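PDB 3PFD: acyl-CoA dehydrogenase from Mycobacterium thermoresistibile, which probably catalyses the FAD-dependent alpha,beta-dehydrogenation of saturated acyl-CoA thioesters to 2,3-dehydroacyl-CoA, passing the electrons on to an acceptor. Local coordinates for residues A57-S62 / L99-N104; S65-P70 / S80-I85; W161-S166 / S195-H200. All coordinates share one frame; numbering follows the deposited sequence.

Contact 1 (A57-S62 / L99-N104); sequences AALNSS and LIPAVN
Leu-59 puts a single methyl, CD1, into the gap between the two helical segments, where it lies 4.0 Å from Ile-100 CD1 and 4.1 Å from Pro-101 CD. This is the close-packed part: three buried apolar side chains, Leu-59 crossing Ile-100 obliquely and the proline ring at about a right angle. Ile-100 reaches across with its longer branch, CG1 lying opposite the carbonyl carbon (chi1 -63°) and CD1 at its end making the closest contact. The segments belong to helices 53-61 and 95-114 of the mainly helical N-terminal domain of the acyl-CoA dehydrogenase fold; helix 24-47, through Leu-33, and helix 80-91, through Val-90, also pack on Leu-59. Pro-101 brings no N-H, and helix 95-114 is kinked at Ile-100 and Pro-101, next to this contact. The other half is looser and polar. Asn-60 and Asn-104 do not touch; a water bridges them, donating to Asn-60 OD1 at 2.9 Å and accepting from Asn-104 ND2 at 3.1 Å. Asn-104 is tied further through OD1 to the backbone N of Ala-134. On the exposed side of helix 53-61, Ser-61 OG turns back to Ala-57 O at 3.1 Å, meeting it from the face opposite to Ser-61 N.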
ATOM      1  N   ALA C  57      18.040  -5.020 -35.868  1.00 26.01           N
ATOM      2  CA  ALA C  57      18.612  -5.974 -36.815  1.00 28.20           C
ATOM      3  C   ALA C  57      18.307  -7.430 -36.435  1.00 28.91           C
ATOM      4  O   ALA C  57      17.900  -8.221 -37.284  1.00 29.73           O
ATOM      5  CB  ALA C  57      20.128  -5.751 -36.981  1.00 28.35           C
ATOM      6  N   ALA C  58      18.464  -7.755 -35.153  1.00 29.08           N
ATOM      7  CA  ALA C  58      18.231  -9.109 -34.664  1.00 29.23           C
ATOM      8  C   ALA C  58      16.745  -9.477 -34.734  1.00 29.26           C
ATOM      9  O   ALA C  58      16.388 -10.575 -35.163  1.00 28.94           O
ATOM     10  CB  ALA C  58      18.758  -9.243 -33.248  1.00 29.07           C
ATOM     11  N   LEU C  59      15.885  -8.545 -34.330  1.00 28.65           N
ATOM     12  CA  LEU C  59      14.447  -8.787 -34.355  1.00 29.34           C
ATOM     13  C   LEU C  59      13.951  -8.943 -35.797  1.00 30.63           C
ATOM     14  O   LEU C  59      13.235  -9.892 -36.087  1.00 31.06           O
ATOM     15  CB  LEU C  59      13.674  -7.706 -33.567  1.00 27.81           C
ATOM     16  CG  LEU C  59      13.865  -7.679 -32.030  1.00 26.98           C
ATOM     17  CD1 LEU C  59      13.361  -6.368 -31.403  1.00 22.79           C
ATOM     18  CD2 LEU C  59      13.214  -8.876 -31.305  1.00 24.19           C
ATOM     19  N   ASN C  60      14.369  -8.031 -36.687  1.00 31.62           N
ATOM     20  CA  ASN C  60      13.994  -8.044 -38.104  1.00 32.96           C
ATOM     21  C   ASN C  60      14.425  -9.332 -38.807  1.00 35.09           C
ATOM     22  O   ASN C  60      13.634  -9.943 -39.543  1.00 36.35           O
ATOM     23  CB  ASN C  60      14.612  -6.840 -38.861  1.00 32.85           C
ATOM     24  CG  ASN C  60      13.852  -5.532 -38.650  1.00 31.00           C
ATOM     25  OD1 ASN C  60      12.696  -5.513 -38.215  1.00 31.30           O
ATOM     26  ND2 ASN C  60      14.506  -4.427 -38.972  1.00 28.71           N
ATOM     27  N   SER C  61      15.675  -9.741 -38.593  1.00 35.60           N
ATOM     28  CA  SER C  61      16.214 -10.893 -39.313  1.00 37.10           C
ATOM     29  C   SER C  61      15.778 -12.253 -38.744  1.00 37.10           C
ATOM     30  O   SER C  61      15.748 -13.239 -39.467  1.00 38.01           O
ATOM     31  CB  SER C  61      17.735 -10.794 -39.478  1.00 37.53           C
ATOM     32  OG  SER C  61      18.416 -11.069 -38.268  1.00 39.81           O
ATOM     33  N   SER C  62      15.421 -12.319 -37.466  1.00 36.13           N
ATOM     34  CA  SER C  62      14.844 -13.549 -36.944  1.00 35.93           C
ATOM     35  C   SER C  62      13.303 -13.539 -37.034  1.00 35.20           C
ATOM     36  O   SER C  62      12.651 -14.470 -36.566  1.00 35.23           O
ATOM     37  CB  SER C  62      15.298 -13.792 -35.518  1.00 35.53           C
ATOM     38  OG  SER C  62      14.657 -12.854 -34.661  1.00 38.69           O
ATOM     39  N   LEU C  99       9.839  -1.674 -27.547  1.00 16.42           N
ATOM     40  CA  LEU C  99       8.920  -0.774 -28.240  1.00 16.14           C
ATOM     41  C   LEU C  99       8.944  -0.949 -29.770  1.00 16.74           C
ATOM     42  O   LEU C  99       8.077  -0.418 -30.469  1.00 17.23           O
ATOM     43  CB  LEU C  99       9.195   0.680 -27.825  1.00 15.43           C
ATOM     44  CG  LEU C  99       8.727   1.052 -26.405  1.00 15.72           C
ATOM     45  CD1 LEU C  99       9.368   2.355 -25.932  1.00 15.08           C
ATOM     46  CD2 LEU C  99       7.214   1.189 -26.377  1.00 15.98           C
ATOM     47  N   ILE C 100       9.921  -1.686 -30.290  1.00 17.15           N
ATOM     48  CA  ILE C 100       9.929  -2.025 -31.732  1.00 17.86           C
ATOM     49  C   ILE C 100       8.726  -2.932 -32.025  1.00 17.49           C
ATOM     50  O   ILE C 100       7.814  -2.535 -32.794  1.00 18.25           O
ATOM     51  CB  ILE C 100      11.283  -2.676 -32.165  1.00 19.00           C
ATOM     52  CG1 ILE C 100      12.446  -1.691 -31.969  1.00 18.47           C
ATOM     53  CG2 ILE C 100      11.217  -3.229 -33.611  1.00 19.03           C
ATOM     54  CD1 ILE C 100      13.808  -2.393 -31.874  1.00 18.45           C
ATOM     55  N   PRO C 101       8.668  -4.125 -31.388  1.00 16.42           N
ATOM     56  CA  PRO C 101       7.437  -4.889 -31.641  1.00 15.70           C
ATOM     57  C   PRO C 101       6.172  -4.258 -31.058  1.00 15.70           C
ATOM     58  O   PRO C 101       5.108  -4.413 -31.650  1.00 14.99           O
ATOM     59  CB  PRO C 101       7.721  -6.251 -30.995  1.00 16.90           C
ATOM     60  CG  PRO C 101       8.757  -5.947 -29.895  1.00 14.97           C
ATOM     61  CD  PRO C 101       9.631  -4.880 -30.563  1.00 15.57           C
ATOM     62  N   ALA C 102       6.269  -3.552 -29.926  1.00 15.76           N
ATOM     63  CA  ALA C 102       5.057  -3.019 -29.261  1.00 15.79           C
ATOM     64  C   ALA C 102       4.449  -1.901 -30.089  1.00 17.07           C
ATOM     65  O   ALA C 102       3.221  -1.819 -30.223  1.00 17.11           O
ATOM     66  CB  ALA C 102       5.354  -2.522 -27.840  1.00 14.25           C
ATOM     67  N   VAL C 103       5.311  -1.036 -30.630  1.00 18.37           N
ATOM     68  CA  VAL C 103       4.833   0.070 -31.498  1.00 18.97           C
ATOM     69  C   VAL C 103       4.574  -0.352 -32.936  1.00 19.68           C
ATOM     70  O   VAL C 103       3.681   0.214 -33.600  1.00 19.92           O
ATOM     71  CB  VAL C 103       5.643   1.389 -31.309  1.00 18.89           C
ATOM     72  CG1 VAL C 103       5.137   2.522 -32.234  1.00 18.12           C
ATOM     73  CG2 VAL C 103       5.518   1.820 -29.847  1.00 17.54           C
ATOM     74  N   ASN C 104       5.294  -1.378 -33.413  1.00 19.88           N
ATOM     75  CA  ASN C 104       4.906  -1.979 -34.677  1.00 20.34           C
ATOM     76  C   ASN C 104       3.422  -2.398 -34.634  1.00 20.79           C
ATOM     77  O   ASN C 104       2.688  -2.204 -35.608  1.00 21.45           O
ATOM     78  CB  ASN C 104       5.835  -3.139 -35.094  1.00 20.76           C
ATOM     79  CG  ASN C 104       7.143  -2.644 -35.730  1.00 20.01           C
ATOM     80  OD1 ASN C 104       7.280  -1.458 -36.062  1.00 20.39           O
ATOM     81  ND2 ASN C 104       8.104  -3.544 -35.899  1.00 17.46           N
TER
HETATM   82  O   HOH W   1      10.712  -3.567 -37.524  1.00 26.24           O

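Contact 2 (S65-P70 / S80-I85); sequences SAIHVP and SVATCI
Ile-67 and Thr-83 supply most of the van der Waals contact, their side chains lying alongside and running opposite ways. The isoleucine advances with its longer branch: CG1 lies 3.4 Å from Thr-83 OG1, and CD1 runs on over the helix backbone to stand 3.8 Å from Thr-83 CA. Its chi1 of 71° wedges CG1 between N and C of its own backbone, with the chain then extended toward the helix. The same CD1 also lies 3.9 Å from Ala-82 O and, more loosely, 4.4 Å from Ala-82 CB. Beside it, His-68 offers CB to Thr-83 OG1 at 3.7 Å; the one hydroxyl oxygen thus meets carbons of two successive loop residues, roughly at a right angle. The contact joins the loop after helix 53-61 to the first turns of helix 80-91, the next helix of the N-terminal domain; Ala-66 to Val-69 form a type I beta turn that carries both Ile-67 and His-68. Polar bonds lie to the flanks. The turn is closed by a weak bond from Val-69 N to Ala-66 O, 3.3 Å, and the loop also pairs through its backbone with Ala-78 and Gly-77. The imidazole of His-68 turns off toward helix 95-114, NE2 bonding to Thr-108 OG1, while Val-69 CG2 sits over one ring face near the rim. At the helix start, Asp-79 OD1 accepts from Ala-82 N.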
ATOM      1  N   SER C  65       9.912  -9.033 -35.170  1.00 29.97           N
ATOM      2  CA  SER C  65       9.649  -7.606 -35.007  1.00 29.24           C
ATOM      3  C   SER C  65       8.185  -7.191 -35.113  1.00 28.63           C
ATOM      4  O   SER C  65       7.814  -6.109 -34.643  1.00 27.90           O
ATOM      5  CB  SER C  65      10.496  -6.794 -35.976  1.00 29.48           C
ATOM      6  OG  SER C  65       9.969  -6.912 -37.277  1.00 32.68           O
ATOM      7  N   ALA C  66       7.357  -8.017 -35.751  1.00 28.13           N
ATOM      8  CA  ALA C  66       5.938  -7.679 -35.908  1.00 27.69           C
ATOM      9  C   ALA C  66       5.104  -8.935 -36.167  1.00 27.68           C
ATOM     10  O   ALA C  66       4.422  -9.038 -37.211  1.00 27.62           O
ATOM     11  CB  ALA C  66       5.758  -6.638 -37.052  1.00 27.68           C
ATOM     12  N   ILE C  67       5.162  -9.885 -35.229  1.00 26.87           N
ATOM     13  CA  ILE C  67       4.594 -11.222 -35.466  1.00 27.37           C
ATOM     14  C   ILE C  67       3.068 -11.260 -35.558  1.00 27.21           C
ATOM     15  O   ILE C  67       2.508 -12.261 -35.983  1.00 27.62           O
ATOM     16  CB  ILE C  67       5.096 -12.282 -34.458  1.00 27.39           C
ATOM     17  CG1 ILE C  67       4.499 -12.043 -33.067  1.00 26.40           C
ATOM     18  CG2 ILE C  67       6.634 -12.321 -34.447  1.00 27.89           C
ATOM     19  CD1 ILE C  67       5.018 -12.992 -32.013  1.00 25.81           C
ATOM     20  N   HIS C  68       2.420 -10.164 -35.178  1.00 26.60           N
ATOM     21  CA  HIS C  68       0.954 -10.065 -35.166  1.00 27.13           C
ATOM     22  C   HIS C  68       0.353  -9.876 -36.572  1.00 27.83           C
ATOM     23  O   HIS C  68      -0.834 -10.155 -36.782  1.00 28.06           O
ATOM     24  CB  HIS C  68       0.526  -8.885 -34.289  1.00 25.65           C
ATOM     25  CG  HIS C  68       0.986  -7.568 -34.833  1.00 26.58           C
ATOM     26  ND1 HIS C  68       2.287  -7.134 -34.708  1.00 23.69           N
ATOM     27  CD2 HIS C  68       0.343  -6.632 -35.578  1.00 25.63           C
ATOM     28  CE1 HIS C  68       2.419  -5.970 -35.325  1.00 26.26           C
ATOM     29  NE2 HIS C  68       1.253  -5.644 -35.861  1.00 28.02           N
ATOM     30  N   VAL C  69       1.149  -9.368 -37.518  1.00 28.93           N
ATOM     31  CA  VAL C  69       0.640  -9.093 -38.870  1.00 30.27           C
ATOM     32  C   VAL C  69       0.058 -10.389 -39.457  1.00 31.54           C
ATOM     33  O   VAL C  69       0.736 -11.418 -39.468  1.00 31.27           O
ATOM     34  CB  VAL C  69       1.738  -8.518 -39.823  1.00 30.48           C
ATOM     35  CG1 VAL C  69       1.125  -8.174 -41.176  1.00 31.25           C
ATOM     36  CG2 VAL C  69       2.403  -7.268 -39.216  1.00 30.35           C
ATOM     37  N   PRO C  70      -1.208 -10.347 -39.915  1.00 32.66           N
ATOM     38  CA  PRO C  70      -1.854 -11.541 -40.461  1.00 34.46           C
ATOM     39  C   PRO C  70      -1.057 -12.192 -41.594  1.00 35.59           C
ATOM     40  O   PRO C  70      -0.317 -11.506 -42.313  1.00 35.42           O
ATOM     41  CB  PRO C  70      -3.194 -11.010 -40.976  1.00 34.83           C
ATOM     42  CG  PRO C  70      -3.482  -9.844 -40.091  1.00 33.90           C
ATOM     43  CD  PRO C  70      -2.119  -9.191 -39.930  1.00 32.71           C
ATOM     44  N   SER C  80      -2.346 -13.355 -30.137  1.00 26.32           N
ATOM     45  CA  SER C  80      -2.028 -12.140 -29.376  1.00 24.34           C
ATOM     46  C   SER C  80      -1.280 -12.406 -28.077  1.00 23.30           C
ATOM     47  O   SER C  80      -0.610 -11.506 -27.554  1.00 22.54           O
ATOM     48  CB  SER C  80      -3.299 -11.355 -29.087  1.00 24.58           C
ATOM     49  OG  SER C  80      -4.175 -12.143 -28.302  1.00 24.79           O
ATOM     50  N   VAL C  81      -1.413 -13.618 -27.539  1.00 22.25           N
ATOM     51  CA  VAL C  81      -0.627 -14.021 -26.369  1.00 20.93           C
ATOM     52  C   VAL C  81       0.851 -14.188 -26.790  1.00 21.15           C
ATOM     53  O   VAL C  81       1.764 -13.754 -26.069  1.00 19.77           O
ATOM     54  CB  VAL C  81      -1.163 -15.341 -25.698  1.00 21.51           C
ATOM     55  CG1 VAL C  81      -0.270 -15.783 -24.566  1.00 19.62           C
ATOM     56  CG2 VAL C  81      -2.613 -15.196 -25.205  1.00 19.13           C
ATOM     57  N   ALA C  82       1.081 -14.816 -27.949  1.00 21.22           N
ATOM     58  CA  ALA C  82       2.441 -14.969 -28.479  1.00 21.50           C
ATOM     59  C   ALA C  82       3.101 -13.580 -28.650  1.00 20.88           C
ATOM     60  O   ALA C  82       4.235 -13.347 -28.210  1.00 20.96           O
ATOM     61  CB  ALA C  82       2.433 -15.749 -29.802  1.00 22.43           C
ATOM     62  N   THR C  83       2.361 -12.654 -29.250  1.00 19.74           N
ATOM     63  CA  THR C  83       2.813 -11.283 -29.381  1.00 19.14           C
ATOM     64  C   THR C  83       3.165 -10.659 -28.017  1.00 18.55           C
ATOM     65  O   THR C  83       4.230 -10.048 -27.917  1.00 18.11           O
ATOM     66  CB  THR C  83       1.802 -10.440 -30.141  1.00 18.94           C
ATOM     67  OG1 THR C  83       1.691 -10.956 -31.475  1.00 20.74           O
ATOM     68  CG2 THR C  83       2.251  -8.995 -30.222  1.00 18.70           C
ATOM     69  N   CYS C  84       2.327 -10.860 -26.980  1.00 17.43           N
ATOM     70  CA  CYS C  84       2.664 -10.391 -25.620  1.00 17.64           C
ATOM     71  C   CYS C  84       3.964 -11.005 -25.091  1.00 17.20           C
ATOM     72  O   CYS C  84       4.784 -10.321 -24.469  1.00 17.49           O
ATOM     73  CB  CYS C  84       1.524 -10.635 -24.600  1.00 16.71           C
ATOM     74  SG  CYS C  84       0.082  -9.591 -24.756  1.00 18.77           S
ATOM     75  N   ILE C  85       4.143 -12.306 -25.285  1.00 17.03           N
ATOM     76  CA  ILE C  85       5.347 -12.979 -24.771  1.00 16.82           C
ATOM     77  C   ILE C  85       6.626 -12.403 -25.404  1.00 16.41           C
ATOM     78  O   ILE C  85       7.640 -12.222 -24.738  1.00 15.76           O
ATOM     79  CB  ILE C  85       5.220 -14.538 -24.892  1.00 17.40           C
ATOM     80  CG1 ILE C  85       4.182 -15.046 -23.866  1.00 17.30           C
ATOM     81  CG2 ILE C  85       6.597 -15.213 -24.707  1.00 17.19           C
ATOM     82  CD1 ILE C  85       3.612 -16.479 -24.107  1.00 21.20           C
TER

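Contact 3 (W161-S166 / S195-H200); sequences WILNGS and SAFMVH
Strands 161-166 and 195-200 run almost perpendicular, 92° between their N-to-C directions, with their axes 10.5 Å apart at closest approach. They belong to different sheets: 161-166 pairs with strands 153-157 and 222-233, whereas 195-200 lies beside strand 178-184. The two sheets pack nearly orthogonally here, as in the middle beta domain of acyl-CoA dehydrogenases, and alternate residues, Trp-161 and Leu-163 against Phe-197 and Val-199, point into the space between. Phe-197 drives the edge at CE1 onto one face of the indole, 3.5 Å from Trp-161 CD2. The pair is edge-to-face, with the planes inclined at 61° and the phenyl centroid 4.8 Å from that of the five-membered ring. A chi2 of 98° turns the indole so that its face meets the phenyl edge. Leu-163 divides its two methyls: CD1 lies over a face of Phe-197, 4.5 Å from CD2 of that ring, while CD2 meets Val-199 CG2 tip to tip at 3.9 Å. Thr-185 touches both rings; Ala-154 touches Phe-197 and Leu-163. Trp-161 NE1 makes a weak hydrogen bond to the carbonyl oxygen of Gly-234. Cohesion between these strands thus comes from aromatic and aliphatic surfaces, and the ring geometry is consistent with a weakly positive C-H edge of the phenyl turned to the electron-rich indole face.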
ATOM      1  N   TRP C 161      -6.006  14.163 -49.753  1.00 41.19           N
ATOM      2  CA  TRP C 161      -6.194  14.800 -48.456  1.00 39.49           C
ATOM      3  C   TRP C 161      -5.007  15.731 -48.205  1.00 39.04           C
ATOM      4  O   TRP C 161      -3.886  15.392 -48.522  1.00 39.33           O
ATOM      5  CB  TRP C 161      -6.273  13.732 -47.356  1.00 38.49           C
ATOM      6  CG  TRP C 161      -7.492  12.820 -47.434  1.00 38.32           C
ATOM      7  CD1 TRP C 161      -7.554  11.571 -47.981  1.00 37.96           C
ATOM      8  CD2 TRP C 161      -8.817  13.107 -46.946  1.00 37.64           C
ATOM      9  NE1 TRP C 161      -8.835  11.070 -47.875  1.00 36.85           N
ATOM     10  CE2 TRP C 161      -9.625  11.990 -47.243  1.00 37.26           C
ATOM     11  CE3 TRP C 161      -9.399  14.209 -46.300  1.00 37.42           C
ATOM     12  CZ2 TRP C 161     -10.984  11.932 -46.901  1.00 38.04           C
ATOM     13  CZ3 TRP C 161     -10.744  14.153 -45.966  1.00 38.34           C
ATOM     14  CH2 TRP C 161     -11.523  13.019 -46.265  1.00 37.94           C
ATOM     15  N   ILE C 162      -5.256  16.906 -47.652  1.00 38.51           N
ATOM     16  CA  ILE C 162      -4.177  17.818 -47.258  1.00 38.23           C
ATOM     17  C   ILE C 162      -4.087  17.910 -45.723  1.00 36.89           C
ATOM     18  O   ILE C 162      -4.970  18.477 -45.062  1.00 36.94           O
ATOM     19  CB  ILE C 162      -4.354  19.232 -47.854  1.00 38.81           C
ATOM     20  CG1 ILE C 162      -4.342  19.182 -49.396  1.00 40.98           C
ATOM     21  CG2 ILE C 162      -3.274  20.161 -47.329  1.00 38.74           C
ATOM     22  CD1 ILE C 162      -4.735  20.490 -50.069  1.00 42.00           C
ATOM     23  N   LEU C 163      -3.006  17.358 -45.172  1.00 35.60           N
ATOM     24  CA  LEU C 163      -2.797  17.357 -43.732  1.00 33.57           C
ATOM     25  C   LEU C 163      -2.001  18.576 -43.287  1.00 33.36           C
ATOM     26  O   LEU C 163      -0.946  18.901 -43.870  1.00 33.94           O
ATOM     27  CB  LEU C 163      -2.126  16.058 -43.271  1.00 32.81           C
ATOM     28  CG  LEU C 163      -3.031  14.884 -42.889  1.00 32.83           C
ATOM     29  CD1 LEU C 163      -3.793  14.319 -44.074  1.00 33.70           C
ATOM     30  CD2 LEU C 163      -2.222  13.779 -42.225  1.00 32.33           C
ATOM     31  N   ASN C 164      -2.537  19.260 -42.274  1.00 31.61           N
ATOM     32  CA  ASN C 164      -1.878  20.396 -41.639  1.00 31.04           C
ATOM     33  C   ASN C 164      -1.972  20.321 -40.124  1.00 29.82           C
ATOM     34  O   ASN C 164      -3.076  20.239 -39.561  1.00 28.67           O
ATOM     35  CB  ASN C 164      -2.459  21.725 -42.137  1.00 32.01           C
ATOM     36  CG  ASN C 164      -1.799  22.199 -43.426  1.00 33.25           C
ATOM     37  OD1 ASN C 164      -0.683  22.715 -43.411  1.00 32.01           O
ATOM     38  ND2 ASN C 164      -2.476  21.993 -44.542  1.00 32.38           N
ATOM     39  N   GLY C 165      -0.811  20.360 -39.470  1.00 28.74           N
ATOM     40  CA  GLY C 165      -0.757  20.424 -38.008  1.00 28.12           C
ATOM     41  C   GLY C 165       0.547  19.859 -37.480  1.00 27.81           C
ATOM     42  O   GLY C 165       1.598  19.945 -38.144  1.00 27.61           O
ATOM     43  N   SER C 166       0.479  19.292 -36.279  1.00 26.33           N
ATOM     44  CA  SER C 166       1.631  18.691 -35.646  1.00 25.69           C
ATOM     45  C   SER C 166       1.210  17.733 -34.548  1.00 24.22           C
ATOM     46  O   SER C 166       0.153  17.890 -33.930  1.00 24.21           O
ATOM     47  CB  SER C 166       2.558  19.766 -35.068  1.00 26.26           C
ATOM     48  OG  SER C 166       1.902  20.499 -34.061  1.00 26.53           O
ATOM     49  N   SER C 195     -10.684  11.629 -38.351  1.00 28.13           N
ATOM     50  CA  SER C 195     -10.348  10.529 -39.238  1.00 27.61           C
ATOM     51  C   SER C 195      -8.918  10.018 -39.030  1.00 26.70           C
ATOM     52  O   SER C 195      -8.098  10.664 -38.374  1.00 25.63           O
ATOM     53  CB  SER C 195     -10.614  10.904 -40.703  1.00 27.45           C
ATOM     54  OG  SER C 195     -11.954  11.319 -40.854  1.00 28.28           O
ATOM     55  N   ALA C 196      -8.635   8.850 -39.594  1.00 26.93           N
ATOM     56  CA  ALA C 196      -7.318   8.223 -39.467  1.00 26.74           C
ATOM     57  C   ALA C 196      -6.729   7.930 -40.850  1.00 27.46           C
ATOM     58  O   ALA C 196      -7.442   7.448 -41.742  1.00 27.39           O
ATOM     59  CB  ALA C 196      -7.419   6.956 -38.629  1.00 25.77           C
ATOM     60  N   PHE C 197      -5.432   8.225 -41.008  1.00 27.61           N
ATOM     61  CA  PHE C 197      -4.728   8.108 -42.287  1.00 28.40           C
ATOM     62  C   PHE C 197      -3.364   7.443 -42.149  1.00 28.91           C
ATOM     63  O   PHE C 197      -2.667   7.599 -41.127  1.00 28.28           O
ATOM     64  CB  PHE C 197      -4.496   9.489 -42.909  1.00 28.90           C
ATOM     65  CG  PHE C 197      -5.728  10.343 -42.990  1.00 28.75           C
ATOM     66  CD1 PHE C 197      -6.504  10.362 -44.153  1.00 29.35           C
ATOM     67  CD2 PHE C 197      -6.111  11.144 -41.907  1.00 28.77           C
ATOM     68  CE1 PHE C 197      -7.651  11.173 -44.235  1.00 30.20           C
ATOM     69  CE2 PHE C 197      -7.266  11.943 -41.966  1.00 28.82           C
ATOM     70  CZ  PHE C 197      -8.035  11.961 -43.124  1.00 29.73           C
ATOM     71  N   MET C 198      -2.966   6.719 -43.194  1.00 29.71           N
ATOM     72  CA  MET C 198      -1.605   6.180 -43.267  1.00 29.71           C
ATOM     73  C   MET C 198      -0.728   7.171 -44.002  1.00 30.18           C
ATOM     74  O   MET C 198      -0.983   7.499 -45.172  1.00 30.82           O
ATOM     75  CB  MET C 198      -1.562   4.827 -43.981  1.00 30.18           C
ATOM     76  CG  MET C 198      -2.287   3.698 -43.268  1.00 29.00           C
ATOM     77  SD  MET C 198      -1.873   3.459 -41.524  0.90 26.57           S
ATOM     78  CE  MET C 198      -0.087   3.185 -41.560  1.00 26.59           C
ATOM     79  N   VAL C 199       0.293   7.655 -43.297  1.00 29.37           N
ATOM     80  CA  VAL C 199       1.242   8.605 -43.836  1.00 29.18           C
ATOM     81  C   VAL C 199       2.613   7.927 -43.938  1.00 29.98           C
ATOM     82  O   VAL C 199       3.026   7.193 -43.028  1.00 29.58           O
ATOM     83  CB  VAL C 199       1.328   9.899 -42.956  1.00 28.77           C
ATOM     84  CG1 VAL C 199       2.429  10.843 -43.470  1.00 28.70           C
ATOM     85  CG2 VAL C 199      -0.041  10.647 -42.890  1.00 27.78           C
ATOM     86  N   HIS C 200       3.303   8.197 -45.045  1.00 30.53           N
ATOM     87  CA  HIS C 200       4.604   7.622 -45.344  1.00 30.98           C
ATOM     88  C   HIS C 200       5.707   8.661 -45.127  1.00 30.85           C
ATOM     89  O   HIS C 200       5.494   9.850 -45.358  1.00 29.64           O
ATOM     90  CB  HIS C 200       4.615   7.097 -46.786  1.00 31.97           C
ATOM     91  CG  HIS C 200       5.826   6.286 -47.140  1.00 32.10           C
ATOM     92  ND1 HIS C 200       7.023   6.857 -47.514  1.00 33.07           N
ATOM     93  CD2 HIS C 200       6.017   4.946 -47.197  1.00 32.91           C
ATOM     94  CE1 HIS C 200       7.901   5.904 -47.776  1.00 33.87           C
ATOM     95  NE2 HIS C 200       7.314   4.734 -47.598  1.00 32.32           N
TER

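Overall arrangement
Contacts 1 and 2 adjoin within the N-terminal helical domain, their centres 11 Å apart, and contact 2 falls within the span of chain that contact 1 brings together. They are joined directly: Asn-104 ND2 lies 2.9 Å from Ser-65 O, and Asn-60 OD1 makes a weak bond to Ser-65 OG, so the start of 65-70 is tied to helix 95-114 and more weakly to helix 53-61. Contact 3 follows in the middle beta domain, with its centre 25 Å from that of contact 1 and 27 Å from that of contact 2, and touches neither. The reduced flavin cofactor is about 12 Å from the side chain of Ile-100 and about 13 Å from that of Val-199, so neither side chain touches it.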